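PA14 domain-containing protein (Clostridium clariflavum, PDB 6QDI) probably senses plant biomass outside the cell, its tandem calcium-binding PA14 domains serving as the sugar-recognition region of a membrane-bound RsgI-type anti-sigma factor. Local coordinates at residues A[83-87]-A[109-113]; A[26-30]-A[45-49]; A[164-168]-A[263-267]; A[220-224]-A[268-273]. One frame throughout, in Å; residues are numbered along the deposited sequence. Where two conformers were deposited one is given.

How the interactions relate
From the N terminus, interaction 2 closes first, setting strand 27-31 against strand 44-53 across the interior of the first PA14 domain. Interaction 1 follows in series, folding the loop after strand 78-83 onto strand 104-113. Strands 44-53 and 104-113 are sheet neighbours, and the two contacts touch through the salt bridge of Glu109 OE2 with Arg48 NE (2.8 Å). In the second PA14 domain, interactions 3 and 4 cross: 164-168 reaches forward to 263-267, while 220-224, lying between them in sequence, pairs with 268-273. Both include ligands of one calcium ion, and the hydrogen bond between Tyr264 OH and Asp221 O (2.6 Å) joins them.

Interaction 1 of 4, residues A[83-87]-A[109-113]; sequences KWDNL and EYFNN. With CA (calcium ion), chain D.
Trp84, Phe111 and Asn86 dominate the 321 Å² buried where loop 83-87 meets strand 109-113. The directions Trp84 to Asn86 and Glu109 to Asn113 differ by 18°; CA of Trp84 lies 7.8 Å from CA of Tyr110, and CA of Asn86 7.1 Å from CA of Asn113. Trp84 centres an inverse gamma turn (phi/psi -91/73°), and its t rotamer brings CZ3 within 3.5 Å of Tyr110 N. Phe111, chi1 p, directs its ring edge at the indole face in a T-shaped stack: centroids 4.6 Å apart, planes at 70°. The next residue belongs to one of two calcium sites in the first PA14 domain: Asn112 OD1 binds the ion at 2.4 Å, joined by Asp68, Asn69, Thr114 and Asn116. Asn86 OD1 (chi1 m) accepts from Asn113 ND2 at 3.0 Å and meets the Phe111 edge, 3.5 Å from CE1. Asn113 OD1 accepts from Val185 N in the second PA14 domain. Asp85 OD1 forms an Asx turn with Leu87 N (3.1 Å) and a salt bridge with Arg67.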
loop_
_atom_site.group_PDB
_atom_site.type_symbol
_atom_site.label_atom_id
_atom_site.label_comp_id
_atom_site.label_asym_id
_atom_site.label_seq_id
_atom_site.Cartn_x
_atom_site.Cartn_y
_atom_site.Cartn_z
ATOM N N LYS A 83 -6.106 -5.318 15.966
ATOM C CA LYS A 83 -5.381 -6.577 15.741
ATOM C C LYS A 83 -4.534 -6.488 14.478
ATOM O O LYS A 83 -4.637 -7.301 13.563
ATOM C CB LYS A 83 -6.354 -7.767 15.717
ATOM C CG LYS A 83 -7.057 -8.014 17.061
ATOM C CD LYS A 83 -6.105 -8.573 18.112
ATOM C CE LYS A 83 -6.821 -8.602 19.430
ATOM N NZ LYS A 83 -5.984 -9.067 20.520
ATOM N N TRP A 84 -3.655 -5.492 14.465
ATOM C CA TRP A 84 -2.842 -5.150 13.288
ATOM C C TRP A 84 -1.533 -5.912 13.368
ATOM O O TRP A 84 -0.485 -5.364 13.651
ATOM C CB TRP A 84 -2.636 -3.660 13.234
ATOM C CG TRP A 84 -2.155 -3.124 11.934
ATOM C CD1 TRP A 84 -0.921 -2.590 11.674
ATOM C CD2 TRP A 84 -2.903 -3.016 10.719
ATOM N NE1 TRP A 84 -0.874 -2.148 10.380
ATOM C CE2 TRP A 84 -2.070 -2.404 9.762
ATOM C CE3 TRP A 84 -4.203 -3.368 10.346
ATOM C CZ2 TRP A 84 -2.508 -2.094 8.468
ATOM C CZ3 TRP A 84 -4.635 -3.097 9.066
ATOM C CH2 TRP A 84 -3.789 -2.455 8.121
ATOM N N ASP A 85 -1.611 -7.214 13.126
ATOM C CA ASP A 85 -0.450 -8.081 13.322
ATOM C C ASP A 85 -0.481 -9.231 12.328
ATOM O O ASP A 85 -1.446 -9.398 11.570
ATOM C CB ASP A 85 -0.310 -8.522 14.787
ATOM C CG ASP A 85 -1.470 -9.366 15.232
ATOM O OD1 ASP A 85 -1.826 -10.336 14.527
ATOM O OD2 ASP A 85 -2.033 -9.054 16.310
ATOM N N ASN A 86 0.626 -9.997 12.333
ATOM C CA ASN A 86 0.804 -11.073 11.351
ATOM C C ASN A 86 0.239 -12.387 11.714
ATOM O O ASN A 86 0.416 -13.348 10.965
ATOM C CB ASN A 86 2.282 -11.192 11.022
ATOM C CG ASN A 86 2.744 -10.001 10.235
ATOM O OD1 ASN A 86 2.326 -9.838 9.127
ATOM N ND2 ASN A 86 3.515 -9.126 10.828
ATOM N N LEU A 87 -0.441 -12.484 12.842
ATOM C CA LEU A 87 -1.080 -13.705 13.178
ATOM C C LEU A 87 -2.281 -13.908 12.204
ATOM O O LEU A 87 -2.682 -13.030 11.347
ATOM C CB LEU A 87 -1.526 -13.675 14.637
ATOM C CG LEU A 87 -0.442 -13.385 15.670
ATOM C CD1 LEU A 87 -1.053 -13.276 17.058
ATOM C CD2 LEU A 87 0.612 -14.492 15.607
ATOM N N GLU A 109 -9.741 -1.484 8.451
ATOM C CA GLU A 109 -8.470 -1.571 7.759
ATOM C C GLU A 109 -7.940 -3.007 7.854
ATOM O O GLU A 109 -8.113 -3.665 8.881
ATOM C CB GLU A 109 -7.485 -0.574 8.359
ATOM C CG GLU A 109 -7.850 0.852 8.026
ATOM C CD GLU A 109 -7.052 1.934 8.713
ATOM O OE1 GLU A 109 -6.178 1.627 9.544
ATOM O OE2 GLU A 109 -7.263 3.108 8.340
ATOM N N TYR A 110 -7.299 -3.457 6.783
ATOM C CA TYR A 110 -6.911 -4.857 6.645
ATOM C C TYR A 110 -5.591 -4.945 5.877
ATOM O O TYR A 110 -5.373 -4.155 4.943
ATOM C CB TYR A 110 -8.033 -5.578 5.837
ATOM C CG TYR A 110 -7.561 -6.885 5.251
ATOM C CD1 TYR A 110 -7.500 -8.043 6.006
ATOM C CD2 TYR A 110 -7.050 -6.930 3.960
ATOM C CE1 TYR A 110 -6.960 -9.207 5.486
ATOM C CE2 TYR A 110 -6.458 -8.069 3.442
ATOM C CZ TYR A 110 -6.404 -9.210 4.220
ATOM O OH TYR A 110 -5.829 -10.335 3.692
ATOM N N PHE A 111 -4.765 -5.949 6.190
ATOM C CA PHE A 111 -3.634 -6.264 5.334
ATOM C C PHE A 111 -3.380 -7.730 5.184
ATOM O O PHE A 111 -3.625 -8.516 6.112
ATOM C CB PHE A 111 -2.334 -5.520 5.754
ATOM C CG PHE A 111 -1.640 -6.044 6.998
ATOM C CD1 PHE A 111 -0.682 -7.052 6.914
ATOM C CD2 PHE A 111 -1.904 -5.510 8.244
ATOM C CE1 PHE A 111 -0.016 -7.504 8.030
ATOM C CE2 PHE A 111 -1.216 -5.953 9.365
ATOM C CZ PHE A 111 -0.282 -6.949 9.282
ATOM N N ASN A 112 -2.791 -8.089 4.045
ATOM C CA ASN A 112 -2.186 -9.396 3.806
ATOM C C ASN A 112 -0.698 -9.217 3.667
ATOM O O ASN A 112 -0.246 -8.427 2.837
ATOM C CB ASN A 112 -2.748 -10.098 2.591
ATOM C CG ASN A 112 -2.303 -11.544 2.535
ATOM O OD1 ASN A 112 -1.953 -12.094 3.568
ATOM N ND2 ASN A 112 -2.314 -12.178 1.354
ATOM N N ASN A 113 0.079 -9.975 4.451
ATOM C CA ASN A 113 1.537 -9.964 4.395
ATOM C C ASN A 113 2.022 -11.397 4.111
ATOM O O ASN A 113 2.501 -12.074 5.021
ATOM C CB ASN A 113 2.103 -9.438 5.694
ATOM C CG ASN A 113 3.614 -9.318 5.682
ATOM O OD1 ASN A 113 4.277 -9.434 4.683
ATOM N ND2 ASN A 113 4.145 -9.045 6.823
HETATM CA CA CA D . -1.456 -13.933 4.942
HETATM O O HOH W 1 3.611 -7.008 9.134
#

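Interaction 2 of 4, residues A[26-30]-A[45-49]; sequences IDFFW and YSVRW
This is an apolar, largely aromatic contact between the two sheets of the first PA14 domain, made across the interior of its beta-sandwich. Strands 27-30 and 45-49 run antiparallel, at 171°, but their axes approach no closer than 12.2 Å and no hydrogen bond crosses between them, so the 294 Å² of buried surface comes from side chains. Strand alternation supplies these: Ile26, Phe28 and Trp30 point toward Tyr45, Val47 and Trp49, while Asp27, Phe29 and Ser46 point away. CA of Ile26 lies 8.4 Å from CA of Trp49, and CA of Trp30 11.1 Å from CA of Tyr45.

Trp49 (chi1 -72°, m) buries the most area. Ile26 CG2 makes a CH-pi contact over its face, 4.1 Å from the six-membered-ring centroid and 10° off the normal. Phe28, also m, lies nearly parallel to the indole (14°), but slid so that the rings barely overlap; its CE2 is 3.7 Å from Trp49 CZ2. Trp30 CH2 meets Trp49 CH2 at 4.0 Å and Val47 CG2 at 4.3 Å. At the other end, Tyr45 (chi1 p) turns its edge to the Trp30 face in an offset edge-to-face pair, centroids 5.7 Å apart and planes at 86°. Strand 117-125 hydrogen-bonds alongside Ile26, Phe28 and Trp30, whereas strands 4-9 and 104-113 flank strand 44-53 in the opposing sheet.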
loop_
_atom_site.group_PDB
_atom_site.type_symbol
_atom_site.label_atom_id
_atom_site.label_comp_id
_atom_site.label_asym_id
_atom_site.label_seq_id
_atom_site.Cartn_x
_atom_site.Cartn_y
_atom_site.Cartn_z
ATOM N N ILE A 26 -18.341 -7.196 3.762
ATOM C CA ILE A 26 -16.920 -7.534 4.025
ATOM C C ILE A 26 -16.870 -9.034 4.281
ATOM O O ILE A 26 -17.053 -9.501 5.398
ATOM C CB ILE A 26 -16.322 -6.711 5.190
ATOM C CG1 ILE A 26 -16.501 -5.207 4.950
ATOM C CG2 ILE A 26 -14.837 -7.059 5.307
ATOM C CD1 ILE A 26 -15.733 -4.264 5.858
ATOM N N ASP A 27 -16.615 -9.783 3.213
ATOM C CA ASP A 27 -16.643 -11.232 3.240
ATOM C C ASP A 27 -15.788 -11.709 2.098
ATOM O O ASP A 27 -16.292 -11.878 0.988
ATOM C CB ASP A 27 -18.092 -11.709 3.112
ATOM C CG ASP A 27 -18.249 -13.206 3.162
ATOM O OD1 ASP A 27 -17.314 -13.931 3.580
ATOM O OD2 ASP A 27 -19.354 -13.602 2.794
ATOM N N PHE A 28 -14.487 -11.818 2.344
ATOM C CA PHE A 28 -13.519 -12.065 1.284
ATOM C C PHE A 28 -12.588 -13.193 1.628
ATOM O O PHE A 28 -12.099 -13.296 2.754
ATOM C CB PHE A 28 -12.683 -10.814 1.002
ATOM C CG PHE A 28 -13.464 -9.758 0.313
ATOM C CD1 PHE A 28 -13.722 -9.869 -1.021
ATOM C CD2 PHE A 28 -13.959 -8.653 0.982
ATOM C CE1 PHE A 28 -14.459 -8.917 -1.698
ATOM C CE2 PHE A 28 -14.708 -7.682 0.307
ATOM C CZ PHE A 28 -14.964 -7.828 -1.020
ATOM N N PHE A 29 -12.336 -14.023 0.636
ATOM C CA PHE A 29 -11.351 -15.045 0.741
ATOM C C PHE A 29 -10.567 -15.023 -0.561
ATOM O O PHE A 29 -11.147 -15.370 -1.623
ATOM C CB PHE A 29 -11.988 -16.419 0.980
ATOM C CG PHE A 29 -10.997 -17.507 1.162
ATOM C CD1 PHE A 29 -10.301 -18.073 0.047
ATOM C CD2 PHE A 29 -10.721 -18.033 2.404
ATOM C CE1 PHE A 29 -9.381 -19.074 0.201
ATOM C CE2 PHE A 29 -9.829 -19.056 2.531
ATOM C CZ PHE A 29 -9.152 -19.552 1.438
ATOM N N TRP A 30 -9.312 -14.578 -0.516
ATOM C CA TRP A 30 -8.537 -14.320 -1.727
ATOM C C TRP A 30 -7.508 -15.400 -2.033
ATOM O O TRP A 30 -6.887 -15.373 -3.101
ATOM C CB TRP A 30 -7.888 -12.938 -1.633
ATOM C CG TRP A 30 -8.854 -11.834 -1.714
ATOM C CD1 TRP A 30 -9.737 -11.570 -2.733
ATOM C CD2 TRP A 30 -9.049 -10.784 -0.766
ATOM N NE1 TRP A 30 -10.461 -10.449 -2.472
ATOM C CE2 TRP A 30 -10.038 -9.928 -1.278
ATOM C CE3 TRP A 30 -8.482 -10.490 0.473
ATOM C CZ2 TRP A 30 -10.462 -8.780 -0.604
ATOM C CZ3 TRP A 30 -8.922 -9.338 1.145
ATOM C CH2 TRP A 30 -9.887 -8.524 0.606
ATOM N N TYR A 45 -0.684 -6.689 0.219
ATOM C CA TYR A 45 -1.688 -5.692 -0.146
ATOM C C TYR A 45 -2.494 -5.345 1.078
ATOM O O TYR A 45 -2.371 -5.980 2.129
ATOM C CB TYR A 45 -2.579 -6.179 -1.337
ATOM C CG TYR A 45 -3.270 -7.493 -1.088
ATOM C CD1 TYR A 45 -4.460 -7.536 -0.388
ATOM C CD2 TYR A 45 -2.734 -8.697 -1.544
ATOM C CE1 TYR A 45 -5.115 -8.762 -0.136
ATOM C CE2 TYR A 45 -3.373 -9.905 -1.297
ATOM C CZ TYR A 45 -4.548 -9.921 -0.586
ATOM O OH TYR A 45 -5.201 -11.104 -0.299
ATOM N N SER A 46 -3.300 -4.299 0.957
ATOM C CA SER A 46 -4.084 -3.857 2.102
ATOM C C SER A 46 -5.319 -3.142 1.585
ATOM O O SER A 46 -5.386 -2.757 0.400
ATOM C CB SER A 46 -3.231 -2.991 3.053
ATOM O OG SER A 46 -2.667 -1.862 2.372
ATOM N N VAL A 47 -6.318 -3.004 2.446
ATOM C CA VAL A 47 -7.610 -2.445 2.086
ATOM C C VAL A 47 -8.136 -1.626 3.230
ATOM O O VAL A 47 -7.996 -2.000 4.416
ATOM C CB VAL A 47 -8.637 -3.573 1.754
ATOM C CG1 VAL A 47 -9.873 -2.967 1.122
ATOM C CG2 VAL A 47 -8.047 -4.638 0.850
ATOM N N ARG A 48 -8.776 -0.494 2.896
ATOM C CA ARG A 48 -9.563 0.255 3.860
ATOM C C ARG A 48 -10.999 0.331 3.358
ATOM O O ARG A 48 -11.254 0.767 2.235
ATOM C CB ARG A 48 -9.069 1.665 4.063
ATOM C CG ARG A 48 -9.880 2.458 5.067
ATOM C CD ARG A 48 -9.415 3.885 5.219
ATOM N NE ARG A 48 -8.079 3.963 5.766
ATOM C CZ ARG A 48 -7.006 4.424 5.131
ATOM N NH1 ARG A 48 -7.035 4.764 3.873
ATOM N NH2 ARG A 48 -5.830 4.441 5.790
ATOM N N TRP A 49 -11.932 -0.079 4.213
ATOM C CA TRP A 49 -13.364 0.102 3.957
ATOM C C TRP A 49 -13.920 1.209 4.812
ATOM O O TRP A 49 -13.653 1.277 6.025
ATOM C CB TRP A 49 -14.155 -1.182 4.249
ATOM C CG TRP A 49 -13.943 -2.259 3.248
ATOM C CD1 TRP A 49 -14.549 -2.389 2.051
ATOM C CD2 TRP A 49 -13.068 -3.393 3.363
ATOM N NE1 TRP A 49 -14.120 -3.492 1.405
ATOM C CE2 TRP A 49 -13.205 -4.138 2.192
ATOM C CE3 TRP A 49 -12.150 -3.833 4.354
ATOM C CZ2 TRP A 49 -12.492 -5.291 1.973
ATOM C CZ3 TRP A 49 -11.450 -5.016 4.115
ATOM C CH2 TRP A 49 -11.613 -5.697 2.936
#

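Interaction 3 of 4, residues A[164-168]-A[263-267]; sequences EDNLT and LYRNT. With CA (calcium ion), chain E.
Arg265 and Asp165 provide the polar centre. Arg265 NE donates to Asp165 O at 2.9 Å (N-H...O angle 136°), with a weak second bond from Arg265 NH2 to the same oxygen at 3.2 Å; Arg265 NH2 also forms a salt bridge to Asp165 OD1 at 3.1 Å. One guanidinium thus grips both the backbone and the carboxylate of one residue. The p, t, m sequence of Arg265 over chi1 to chi3 turns the side chain toward the loop, and Asp165 (chi1 p) points toward the strand, their CA atoms 5.6 Å apart. Asp165 OD2 accepts from water 2 at 2.6 Å, which also donates to Thr267 O at 3.0 Å. Thr267 CG2 also lies 3.6 Å from Asp165 OD2.

Segment 164-168 is the turn linking antiparallel strands 157-162 and 170-176 of the second PA14 domain. It is closed by Glu164 N to Thr168 O (3.2 Å), with Leu167 at positive phi (64/37°). Strand 263-266 leads into the calcium-binding loop: Asn266 points its CB away from the turn and binds the ion through OD1 at 2.4 Å, with Asp221, Asp222, Gly268 and Ala270 completing the protein ligands. Thr267 OG1 hydrogen-bonds Asp222 OD1. Farther out, Arg265 makes a cation-pi contact with Trp237 and donates through NH1 to its carbonyl. Beyond the polar cluster, Leu167 CD1 packs on Leu263 CG at 3.9 Å.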
loop_
_atom_site.group_PDB
_atom_site.type_symbol
_atom_site.label_atom_id
_atom_site.label_comp_id
_atom_site.label_asym_id
_atom_site.label_seq_id
_atom_site.Cartn_x
_atom_site.Cartn_y
_atom_site.Cartn_z
ATOM N N GLU A 164 18.495 -12.978 -6.133
ATOM C CA GLU A 164 19.520 -12.798 -5.106
ATOM C C GLU A 164 19.516 -11.345 -4.660
ATOM O O GLU A 164 19.043 -10.468 -5.392
ATOM C CB GLU A 164 20.908 -13.167 -5.655
ATOM C CG GLU A 164 21.032 -14.630 -6.005
ATOM C CD GLU A 164 21.250 -15.511 -4.795
ATOM O OE1 GLU A 164 21.891 -15.114 -3.791
ATOM O OE2 GLU A 164 20.796 -16.667 -4.874
ATOM N N ASP A 165 20.082 -11.094 -3.488
ATOM C CA ASP A 165 20.131 -9.741 -2.906
ATOM C C ASP A 165 21.205 -8.841 -3.485
ATOM O O ASP A 165 21.354 -7.726 -3.023
ATOM C CB ASP A 165 20.140 -9.834 -1.379
ATOM C CG ASP A 165 21.420 -10.289 -0.810
ATOM O OD1 ASP A 165 22.465 -10.174 -1.489
ATOM O OD2 ASP A 165 21.436 -10.730 0.367
ATOM N N ASN A 166 21.944 -9.334 -4.485
ATOM C CA ASN A 166 23.111 -8.655 -4.999
ATOM C C ASN A 166 22.992 -8.365 -6.494
ATOM O O ASN A 166 24.009 -8.308 -7.191
ATOM C CB ASN A 166 24.385 -9.450 -4.702
ATOM C CG ASN A 166 24.437 -10.757 -5.469
ATOM O OD1 ASN A 166 23.424 -11.170 -6.021
ATOM N ND2 ASN A 166 25.597 -11.382 -5.546
ATOM N N LEU A 167 21.775 -8.154 -6.989
ATOM C CA LEU A 167 21.539 -7.787 -8.389
ATOM C C LEU A 167 21.971 -8.890 -9.342
ATOM O O LEU A 167 22.412 -8.632 -10.443
ATOM C CB LEU A 167 22.166 -6.439 -8.768
ATOM C CG LEU A 167 21.705 -5.266 -7.890
ATOM C CD1 LEU A 167 22.504 -4.003 -8.218
ATOM C CD2 LEU A 167 20.202 -4.941 -8.033
ATOM N N THR A 168 21.749 -10.143 -8.933
ATOM C CA THR A 168 21.995 -11.313 -9.810
ATOM C C THR A 168 20.800 -12.260 -9.758
ATOM O O THR A 168 19.911 -12.158 -8.890
ATOM C CB THR A 168 23.298 -12.069 -9.469
ATOM O OG1 THR A 168 23.145 -12.745 -8.211
ATOM C CG2 THR A 168 24.461 -11.103 -9.440
ATOM N N LEU A 263 19.037 1.360 -7.037
ATOM C CA LEU A 263 19.287 -0.040 -6.676
ATOM C C LEU A 263 18.759 -0.256 -5.264
ATOM O O LEU A 263 18.916 0.599 -4.409
ATOM C CB LEU A 263 20.795 -0.352 -6.698
ATOM C CG LEU A 263 21.567 -0.182 -8.011
ATOM C CD1 LEU A 263 20.745 -0.530 -9.238
ATOM C CD2 LEU A 263 22.142 1.212 -8.206
ATOM N N TYR A 264 18.136 -1.409 -5.057
ATOM C CA TYR A 264 17.474 -1.716 -3.799
ATOM C C TYR A 264 17.697 -3.162 -3.421
ATOM O O TYR A 264 17.710 -4.025 -4.300
ATOM C CB TYR A 264 15.947 -1.435 -3.968
ATOM C CG TYR A 264 15.181 -2.073 -2.844
ATOM C CD1 TYR A 264 15.239 -1.557 -1.545
ATOM C CD2 TYR A 264 14.585 -3.294 -3.027
ATOM C CE1 TYR A 264 14.712 -2.260 -0.490
ATOM C CE2 TYR A 264 14.084 -3.998 -1.962
ATOM C CZ TYR A 264 14.161 -3.485 -0.688
ATOM O OH TYR A 264 13.647 -4.234 0.363
ATOM N N ARG A 265 17.801 -3.448 -2.112
ATOM C CA ARG A 265 17.831 -4.827 -1.671
ATOM C C ARG A 265 17.127 -5.020 -0.333
ATOM O O ARG A 265 17.133 -4.133 0.544
ATOM C CB ARG A 265 19.269 -5.326 -1.536
ATOM C CG ARG A 265 20.028 -4.688 -0.410
ATOM C CD ARG A 265 21.499 -4.699 -0.553
ATOM N NE ARG A 265 22.070 -5.982 -0.843
ATOM C CZ ARG A 265 23.346 -6.276 -0.620
ATOM N NH1 ARG A 265 24.146 -5.422 -0.019
ATOM N NH2 ARG A 265 23.790 -7.463 -0.978
ATOM N N ASN A 266 16.567 -6.214 -0.202
ATOM C CA ASN A 266 16.181 -6.761 1.107
ATOM C C ASN A 266 17.159 -7.890 1.378
ATOM O O ASN A 266 17.360 -8.761 0.533
ATOM C CB ASN A 266 14.753 -7.311 1.090
ATOM C CG ASN A 266 14.246 -7.632 2.494
ATOM O OD1 ASN A 266 14.937 -7.391 3.485
ATOM N ND2 ASN A 266 13.046 -8.165 2.591
ATOM N N THR A 267 17.742 -7.898 2.572
ATOM C CA THR A 267 18.652 -8.957 2.989
ATOM C C THR A 267 18.089 -9.830 4.112
ATOM O O THR A 267 18.763 -10.750 4.556
ATOM C CB THR A 267 20.044 -8.417 3.378
ATOM O OG1 THR A 267 19.926 -7.536 4.494
ATOM C CG2 THR A 267 20.736 -7.729 2.211
HETATM CA CA CA E . 15.019 -6.112 5.544
HETATM O O HOH W 2 20.785 -11.902 2.633
#

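Interaction 4 of 4, residues A[220-224]-A[268-273]. With CA (calcium ion), chain E.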
loop_
_atom_site.group_PDB
_atom_site.type_symbol
_atom_site.label_atom_id
_atom_site.label_comp_id
_atom_site.label_asym_id
_atom_site.label_seq_id
_atom_site.Cartn_x
_atom_site.Cartn_y
_atom_site.Cartn_z
ATOM N N TYR A 220 14.371 3.257 2.784
ATOM C CA TYR A 220 14.701 1.870 2.416
ATOM C C TYR A 220 14.750 0.964 3.634
ATOM O O TYR A 220 15.132 1.391 4.749
ATOM C CB TYR A 220 16.066 1.798 1.656
ATOM C CG TYR A 220 17.216 2.421 2.417
ATOM C CD1 TYR A 220 17.511 3.762 2.314
ATOM C CD2 TYR A 220 18.011 1.679 3.305
ATOM C CE1 TYR A 220 18.507 4.363 3.074
ATOM C CE2 TYR A 220 19.034 2.285 4.020
ATOM C CZ TYR A 220 19.261 3.619 3.932
ATOM O OH TYR A 220 20.246 4.270 4.649
ATOM N N ASP A 221 14.437 -0.300 3.353
ATOM C CA ASP A 221 14.702 -1.403 4.279
ATOM C C ASP A 221 15.132 -2.522 3.324
ATOM O O ASP A 221 14.256 -3.066 2.645
ATOM C CB ASP A 221 13.442 -1.808 5.037
ATOM C CG ASP A 221 13.618 -3.061 5.848
ATOM O OD1 ASP A 221 14.661 -3.774 5.639
ATOM O OD2 ASP A 221 12.739 -3.352 6.677
ATOM N N ASP A 222 16.432 -2.813 3.144
ATOM C CA ASP A 222 17.529 -2.448 4.008
ATOM C C ASP A 222 18.820 -2.008 3.341
ATOM O O ASP A 222 19.785 -1.744 4.046
ATOM C CB ASP A 222 17.793 -3.544 5.072
ATOM C CG ASP A 222 18.028 -4.871 4.456
ATOM O OD1 ASP A 222 19.153 -5.081 3.905
ATOM O OD2 ASP A 222 17.130 -5.749 4.474
ATOM N N GLY A 223 18.838 -1.877 2.022
ATOM C CA GLY A 223 19.953 -1.223 1.350
ATOM C C GLY A 223 19.474 -0.562 0.078
ATOM O O GLY A 223 18.515 -1.034 -0.554
ATOM N N ALA A 224 20.130 0.531 -0.295
ATOM C CA ALA A 224 19.770 1.257 -1.500
ATOM C C ALA A 224 20.921 2.109 -1.935
ATOM O O ALA A 224 21.728 2.574 -1.131
ATOM C CB ALA A 224 18.542 2.117 -1.302
ATOM N N GLY A 268 16.871 -9.516 4.564
ATOM C CA GLY A 268 16.225 -10.329 5.572
ATOM C C GLY A 268 15.071 -9.528 6.208
ATOM O O GLY A 268 15.090 -8.298 6.284
ATOM N N LEU A 269 14.105 -10.262 6.746
ATOM C CA LEU A 269 12.926 -9.684 7.368
ATOM C C LEU A 269 12.203 -8.792 6.354
ATOM O O LEU A 269 12.029 -9.194 5.206
ATOM C CB LEU A 269 13.254 -8.966 8.692
ATOM C CG LEU A 269 14.082 -9.721 9.723
ATOM C CD1 LEU A 269 14.221 -8.863 10.981
ATOM C CD2 LEU A 269 13.424 -11.025 10.082
ATOM N N ALA A 270 11.664 -7.647 6.777
ATOM C CA ALA A 270 10.812 -6.888 5.902
ATOM C C ALA A 270 11.575 -6.143 4.820
ATOM O O ALA A 270 12.806 -5.988 4.885
ATOM C CB ALA A 270 9.973 -5.917 6.746
ATOM N N GLY A 271 10.834 -5.670 3.822
ATOM C CA GLY A 271 11.411 -4.923 2.701
ATOM C C GLY A 271 10.500 -3.802 2.272
ATOM O O GLY A 271 9.274 -3.980 2.174
ATOM N N SER A 272 11.107 -2.644 1.982
ATOM C CA SER A 272 10.346 -1.463 1.555
ATOM C C SER A 272 11.315 -0.484 0.911
ATOM O O SER A 272 12.516 -0.480 1.226
ATOM C CB SER A 272 9.606 -0.821 2.750
ATOM O OG SER A 272 10.525 -0.453 3.777
ATOM N N ILE A 273 10.780 0.329 0.002
ATOM C CA ILE A 273 11.584 1.344 -0.663
ATOM C C ILE A 273 10.627 2.375 -1.252
ATOM O O ILE A 273 9.659 2.020 -1.931
ATOM C CB ILE A 273 12.536 0.738 -1.736
ATOM C CG1 ILE A 273 13.264 1.773 -2.514
ATOM C CG2 ILE A 273 11.817 -0.132 -2.728
ATOM C CD1 ILE A 273 14.492 2.285 -1.922
HETATM CA CA CA E . 15.019 -6.112 5.544
HETATM O O HOH W 3 10.259 -2.240 5.877
#
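Two neighbouring aspartates adopt different rotamers yet converge on one calcium ion. Asp221 is t (chi1 172°) and places OD1 2.4 Å from the ion; Asp222 is p (chi1 55°) and its OD2 also lies at 2.4 Å, while Thr267 OG1 hydrogen-bonds its OD1. The cis peptide between them lets consecutive carboxylates reach the same metal. From the other segment, the carbonyls Gly268 O and Ala270 O bind it at 2.3 Å each. Gly268 has phi/psi 163/156°, where a CB would jam against the preceding carbonyl oxygen.

Beside the calcium site the segments pair antiparallel: Asp221 N donates to Ser272 O at 2.9 Å and Ser272 N to Asp221 O at 3.2 Å. Asp221 and Ser272 (chi1 p) point to one face, where water 3 lies 2.8 Å from both Asp221 OD2 and Ser272 OG. On the opposite face Ile273, with chi1 t and chi2 p, brings CD1 to 3.9 Å from Tyr220 CB and 4.1 Å from Ala224 CB. Asp222 and Gly223 form a classic beta bulge opposite Arg265. With Asn266 completing the protein ligands, the arrangement matches the cis-linked double-aspartate calcium site of PA14 lectins, where the ion takes part in sugar binding; here that role is inferred.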